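PDB 2RHM: putative kinase from Chloroflexus aurantiacus, which is of unknown function but, having the P-loop nucleoside triphosphate hydrolase fold, probably binds a nucleotide and may act as a kinase. Local coordinates for residues 63-75 with 91-104. Sequence-based numbering, arbitrary orientation.
Sequences IMMLYHTAATILQ and DTERMQNLHTIAPF
The ring of Y67 lies with one face against the aliphatic part of R94, whose CB stands over the ring 3.8 Å from its centroid in a CH-pi contact. This is a worked example of how neighbouring helices pack on one side of the parallel sheet in a P-loop NTPase fold: helices 52-75 and 88-101, joined through strand 80-83, run the same general way, crossing at -30°, and mesh knobs into holes. Y67 is the first knob, set among D91, R94, M95 and L98. With CG anti to its carbonyl carbon (chi1 -76°), its ring extends across to helix 88-101, and the hydroxyl donates to D91 OD1, 2.8 Å from Y67 OH. That same oxygen takes a salt-bridging hydrogen bond from R94 NH1, arriving from the opposite face of the carboxylate, while the backbone N of R87 binds OD2. Three donors should restrain the carboxylate's rotation and probably favour its charged form. The selenomethionine M95 bends at chi2 to bring SE to the ring edge, 5.3 Å from the Y67 centroid, in a Met-aromatic contact; I63 CG2 rests over a face of the R94 guanidinium. L98 is the return knob, its two methyls dividing the work: CD1 lies 3.7 Å from A71 CB, whereas CD2 faces Y67, A70 and L74. Strand 80-83 lies beneath, M82 touching both A70 and M95. Leaving helix 88-101, the chain at A102 comes to 5.2 Å from Q75 (CA to CA), where the A102 methyl packs against L74 CB and Q75 CG. One water donates to both L74 O and P103 O. Separately, the extended Q75 side chain reaches the last turn of helix 88-101, NE2 donating almost straight (169°) to I101 O from above the carbonyl plane, 3.0 Å away.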
loop_
_atom_site.group_PDB
_atom_site.type_symbol
_atom_site.label_atom_id
_atom_site.label_comp_id
_atom_site.label_asym_id
_atom_site.label_seq_id
_atom_site.Cartn_x
_atom_site.Cartn_y
_atom_site.Cartn_z
ATOM N N ILE B 63 -5.467 -8.541 1.996
ATOM C CA ILE B 63 -5.651 -8.168 3.401
ATOM C C ILE B 63 -4.291 -8.002 4.111
ATOM O O ILE B 63 -4.080 -7.026 4.813
ATOM C CB ILE B 63 -6.551 -9.184 4.152
ATOM C CG1 ILE B 63 -8.002 -9.061 3.677
ATOM C CG2 ILE B 63 -6.500 -8.939 5.640
ATOM C CD1 ILE B 63 -8.861 -10.253 4.038
HETATM N N MSE B 64 -3.370 -8.940 3.858
HETATM C CA MSE B 64 -1.979 -8.850 4.321
HETATM C C MSE B 64 -1.291 -7.559 3.821
HETATM O O MSE B 64 -0.565 -6.907 4.578
HETATM C CB MSE B 64 -1.168 -10.086 3.875
HETATM C CG MSE B 64 -1.539 -11.391 4.583
HETATM SE SE MSE B 64 -0.823 -13.064 3.757
HETATM C CE MSE B 64 0.879 -12.569 3.317
HETATM N N MSE B 65 -1.500 -7.194 2.555
HETATM C CA MSE B 65 -0.922 -5.956 2.018
HETATM C C MSE B 65 -1.522 -4.735 2.701
HETATM O O MSE B 65 -0.844 -3.723 2.919
HETATM C CB MSE B 65 -1.167 -5.858 0.503
HETATM C CG MSE B 65 -0.115 -6.499 -0.348
HETATM SE SE MSE B 65 1.634 -5.718 -0.027
HETATM C CE MSE B 65 1.303 -3.917 -0.344
ATOM N N LEU B 66 -2.809 -4.816 3.007
ATOM C CA LEU B 66 -3.523 -3.718 3.649
ATOM C C LEU B 66 -2.877 -3.399 5.013
ATOM O O LEU B 66 -2.553 -2.251 5.309
ATOM C CB LEU B 66 -4.994 -4.110 3.840
ATOM C CG LEU B 66 -6.043 -3.118 3.330
ATOM C CD1 LEU B 66 -5.835 -2.867 1.890
ATOM C CD2 LEU B 66 -7.433 -3.680 3.565
ATOM N N TYR B 67 -2.684 -4.420 5.835
ATOM C CA TYR B 67 -2.056 -4.250 7.147
ATOM C C TYR B 67 -0.577 -3.834 7.062
ATOM O O TYR B 67 -0.109 -3.040 7.868
ATOM C CB TYR B 67 -2.198 -5.510 7.987
ATOM C CG TYR B 67 -3.587 -5.681 8.548
ATOM C CD1 TYR B 67 -4.012 -4.946 9.641
ATOM C CD2 TYR B 67 -4.491 -6.534 7.954
ATOM C CE1 TYR B 67 -5.298 -5.076 10.149
ATOM C CE2 TYR B 67 -5.777 -6.688 8.471
ATOM C CZ TYR B 67 -6.177 -5.961 9.556
ATOM O OH TYR B 67 -7.472 -6.135 10.038
ATOM N N HIS B 68 0.135 -4.352 6.065
ATOM C CA HIS B 68 1.553 -4.005 5.864
ATOM C C HIS B 68 1.698 -2.514 5.528
ATOM O O HIS B 68 2.521 -1.788 6.099
ATOM C CB HIS B 68 2.157 -4.849 4.727
ATOM C CG HIS B 68 3.520 -4.391 4.301
ATOM N ND1 HIS B 68 4.660 -4.700 5.009
ATOM C CD2 HIS B 68 3.923 -3.632 3.250
ATOM C CE1 HIS B 68 5.707 -4.152 4.417
ATOM N NE2 HIS B 68 5.291 -3.512 3.336
ATOM N N THR B 69 0.863 -2.064 4.605
ATOM C CA THR B 69 0.930 -0.685 4.124
ATOM C C THR B 69 0.419 0.254 5.220
ATOM O O THR B 69 0.977 1.338 5.460
ATOM C CB THR B 69 0.140 -0.549 2.816
ATOM O OG1 THR B 69 0.758 -1.375 1.816
ATOM C CG2 THR B 69 0.163 0.868 2.331
ATOM N N ALA B 70 -0.622 -0.161 5.908
ATOM C CA ALA B 70 -1.155 0.649 7.027
ATOM C C ALA B 70 -0.118 0.940 8.093
ATOM O O ALA B 70 -0.086 2.028 8.666
ATOM C CB ALA B 70 -2.342 -0.027 7.664
ATOM N N ALA B 71 0.705 -0.045 8.402
ATOM C CA ALA B 71 1.662 0.102 9.484
ATOM C C ALA B 71 2.667 1.184 9.158
ATOM O O ALA B 71 3.017 2.000 10.010
ATOM C CB ALA B 71 2.366 -1.204 9.730
ATOM N N THR B 72 3.166 1.199 7.928
ATOM C CA THR B 72 4.185 2.199 7.618
ATOM C C THR B 72 3.596 3.619 7.560
ATOM O O THR B 72 4.270 4.578 7.893
ATOM C CB THR B 72 5.010 1.846 6.355
ATOM O OG1 THR B 72 6.154 2.713 6.280
ATOM C CG2 THR B 72 4.168 1.956 5.076
ATOM N N ILE B 73 2.336 3.746 7.150
ATOM C CA ILE B 73 1.664 5.057 7.122
ATOM C C ILE B 73 1.418 5.549 8.545
ATOM O O ILE B 73 1.718 6.705 8.889
ATOM C CB ILE B 73 0.336 4.978 6.334
ATOM C CG1 ILE B 73 0.619 4.654 4.866
ATOM C CG2 ILE B 73 -0.432 6.276 6.423
ATOM C CD1 ILE B 73 -0.586 4.407 4.061
ATOM N N LEU B 74 0.881 4.666 9.377
ATOM C CA LEU B 74 0.623 5.007 10.780
ATOM C C LEU B 74 1.898 5.337 11.547
ATOM O O LEU B 74 1.906 6.269 12.380
ATOM C CB LEU B 74 -0.149 3.877 11.473
ATOM C CG LEU B 74 -1.598 3.688 10.996
ATOM C CD1 LEU B 74 -2.208 2.445 11.596
ATOM C CD2 LEU B 74 -2.454 4.901 11.360
ATOM N N GLN B 75 2.976 4.592 11.268
ATOM C CA GLN B 75 4.271 4.830 11.911
ATOM C C GLN B 75 4.848 6.220 11.576
ATOM O O GLN B 75 5.602 6.777 12.364
ATOM C CB GLN B 75 5.249 3.726 11.542
ATOM C CG GLN B 75 4.954 2.408 12.258
ATOM C CD GLN B 75 5.686 1.189 11.677
ATOM O OE1 GLN B 75 6.281 1.247 10.599
ATOM N NE2 GLN B 75 5.627 0.081 12.393
ATOM N N ASP B 91 -9.926 -10.307 11.908
ATOM C CA ASP B 91 -9.396 -8.940 11.886
ATOM C C ASP B 91 -9.268 -8.271 13.244
ATOM O O ASP B 91 -8.508 -7.320 13.391
ATOM C CB ASP B 91 -10.192 -8.078 10.892
ATOM C CG ASP B 91 -9.975 -8.501 9.448
ATOM O OD1 ASP B 91 -8.817 -8.406 8.987
ATOM O OD2 ASP B 91 -10.945 -8.910 8.762
ATOM N N THR B 92 -9.967 -8.765 14.259
ATOM C CA THR B 92 -9.774 -8.198 15.593
ATOM C C THR B 92 -8.317 -8.351 16.041
ATOM O O THR B 92 -7.707 -7.373 16.509
ATOM C CB THR B 92 -10.742 -8.845 16.603
ATOM O OG1 THR B 92 -12.069 -8.711 16.085
ATOM C CG2 THR B 92 -10.649 -8.177 17.963
ATOM N N GLU B 93 -7.747 -9.550 15.898
ATOM C CA GLU B 93 -6.366 -9.770 16.322
ATOM C C GLU B 93 -5.395 -9.104 15.339
ATOM O O GLU B 93 -4.323 -8.634 15.747
ATOM C CB GLU B 93 -6.052 -11.246 16.473
ATOM C CG GLU B 93 -4.640 -11.488 17.035
ATOM C CD GLU B 93 -4.391 -12.928 17.414
ATOM O OE1 GLU B 93 -5.347 -13.724 17.389
ATOM O OE2 GLU B 93 -3.232 -13.264 17.746
ATOM N N ARG B 94 -5.742 -9.036 14.062
ATOM C CA ARG B 94 -4.855 -8.309 13.147
ATOM C C ARG B 94 -4.768 -6.831 13.513
ATOM O O ARG B 94 -3.691 -6.244 13.411
ATOM C CB ARG B 94 -5.246 -8.459 11.683
ATOM C CG ARG B 94 -5.064 -9.863 11.099
ATOM C CD ARG B 94 -5.795 -9.932 9.776
ATOM N NE ARG B 94 -5.907 -11.299 9.286
ATOM C CZ ARG B 94 -6.907 -11.757 8.541
ATOM N NH1 ARG B 94 -7.959 -11.002 8.252
ATOM N NH2 ARG B 94 -6.894 -13.027 8.158
HETATM N N MSE B 95 -5.887 -6.239 13.926
HETATM C CA MSE B 95 -5.902 -4.839 14.349
HETATM C C MSE B 95 -5.123 -4.658 15.644
HETATM O O MSE B 95 -4.418 -3.677 15.823
HETATM C CB MSE B 95 -7.326 -4.334 14.499
HETATM C CG MSE B 95 -8.046 -4.218 13.195
HETATM SE SE MSE B 95 -7.586 -2.582 12.277
HETATM C CE MSE B 95 -8.563 -2.998 10.607
ATOM N N GLN B 96 -5.233 -5.608 16.555
ATOM C CA GLN B 96 -4.425 -5.560 17.767
ATOM C C GLN B 96 -2.938 -5.615 17.476
ATOM O O GLN B 96 -2.153 -4.874 18.059
ATOM C CB GLN B 96 -4.829 -6.697 18.695
ATOM C CG GLN B 96 -6.125 -6.375 19.388
ATOM C CD GLN B 96 -6.818 -7.585 19.976
ATOM O OE1 GLN B 96 -6.266 -8.685 20.006
ATOM N NE2 GLN B 96 -8.051 -7.387 20.415
ATOM N N ASN B 97 -2.558 -6.506 16.579
ATOM C CA ASN B 97 -1.170 -6.651 16.167
ATOM C C ASN B 97 -0.656 -5.397 15.472
ATOM O O ASN B 97 0.479 -4.989 15.693
ATOM C CB ASN B 97 -1.012 -7.888 15.291
ATOM C CG ASN B 97 -1.176 -9.176 16.082
ATOM O OD1 ASN B 97 -1.116 -9.166 17.305
ATOM N ND2 ASN B 97 -1.402 -10.283 15.384
ATOM N N LEU B 98 -1.498 -4.785 14.643
ATOM C CA LEU B 98 -1.168 -3.519 14.012
ATOM C C LEU B 98 -0.917 -2.444 15.060
ATOM O O LEU B 98 0.108 -1.746 14.999
ATOM C CB LEU B 98 -2.299 -3.063 13.078
ATOM C CG LEU B 98 -2.070 -1.728 12.344
ATOM C CD1 LEU B 98 -0.825 -1.738 11.443
ATOM C CD2 LEU B 98 -3.271 -1.372 11.523
ATOM N N HIS B 99 -1.821 -2.344 16.047
ATOM C CA HIS B 99 -1.734 -1.325 17.090
ATOM C C HIS B 99 -0.428 -1.413 17.895
ATOM O O HIS B 99 0.134 -0.386 18.267
ATOM C CB HIS B 99 -2.946 -1.387 18.035
ATOM C CG HIS B 99 -3.077 -0.185 18.915
ATOM N ND1 HIS B 99 -2.383 -0.043 20.102
ATOM C CD2 HIS B 99 -3.827 0.933 18.787
ATOM C CE1 HIS B 99 -2.709 1.102 20.667
ATOM N NE2 HIS B 99 -3.577 1.718 19.888
ATOM N N THR B 100 0.029 -2.636 18.170
ATOM C CA THR B 100 1.285 -2.874 18.867
ATOM C C THR B 100 2.496 -2.270 18.150
ATOM O O THR B 100 3.404 -1.750 18.796
ATOM C CB THR B 100 1.495 -4.397 19.051
ATOM O OG1 THR B 100 0.439 -4.904 19.868
ATOM C CG2 THR B 100 2.811 -4.706 19.698
ATOM N N ILE B 101 2.520 -2.310 16.822
ATOM C CA ILE B 101 3.662 -1.754 16.079
ATOM C C ILE B 101 3.426 -0.347 15.511
ATOM O O ILE B 101 4.370 0.350 15.132
ATOM C CB ILE B 101 4.106 -2.711 14.941
ATOM C CG1 ILE B 101 3.017 -2.890 13.877
ATOM C CG2 ILE B 101 4.531 -4.058 15.541
ATOM C CD1 ILE B 101 3.551 -3.479 12.593
ATOM N N ALA B 102 2.169 0.067 15.477
ATOM C CA ALA B 102 1.799 1.325 14.862
ATOM C C ALA B 102 0.529 1.830 15.531
ATOM O O ALA B 102 -0.563 1.656 14.986
ATOM C CB ALA B 102 1.566 1.069 13.387
ATOM N N PRO B 103 0.666 2.420 16.735
ATOM C CA PRO B 103 -0.480 2.903 17.494
ATOM C C PRO B 103 -1.391 3.861 16.726
ATOM O O PRO B 103 -0.931 4.720 15.985
ATOM C CB PRO B 103 0.154 3.584 18.715
ATOM C CG PRO B 103 1.578 3.676 18.439
ATOM C CD PRO B 103 1.919 2.607 17.482
ATOM N N PHE B 104 -2.689 3.686 16.923
ATOM C CA PHE B 104 -3.700 4.456 16.237
ATOM C C PHE B 104 -4.886 4.593 17.153
ATOM O O PHE B 104 -5.044 3.831 18.103
ATOM C CB PHE B 104 -4.147 3.774 14.932
ATOM C CG PHE B 104 -4.694 2.361 15.125
ATOM C CD1 PHE B 104 -6.010 2.163 15.499
ATOM C CD2 PHE B 104 -3.902 1.248 14.899
ATOM C CE1 PHE B 104 -6.498 0.872 15.721
ATOM C CE2 PHE B 104 -4.386 -0.032 15.109
ATOM C CZ PHE B 104 -5.679 -0.225 15.495
HETATM O O HOH W 1 1.588 5.253 15.018
#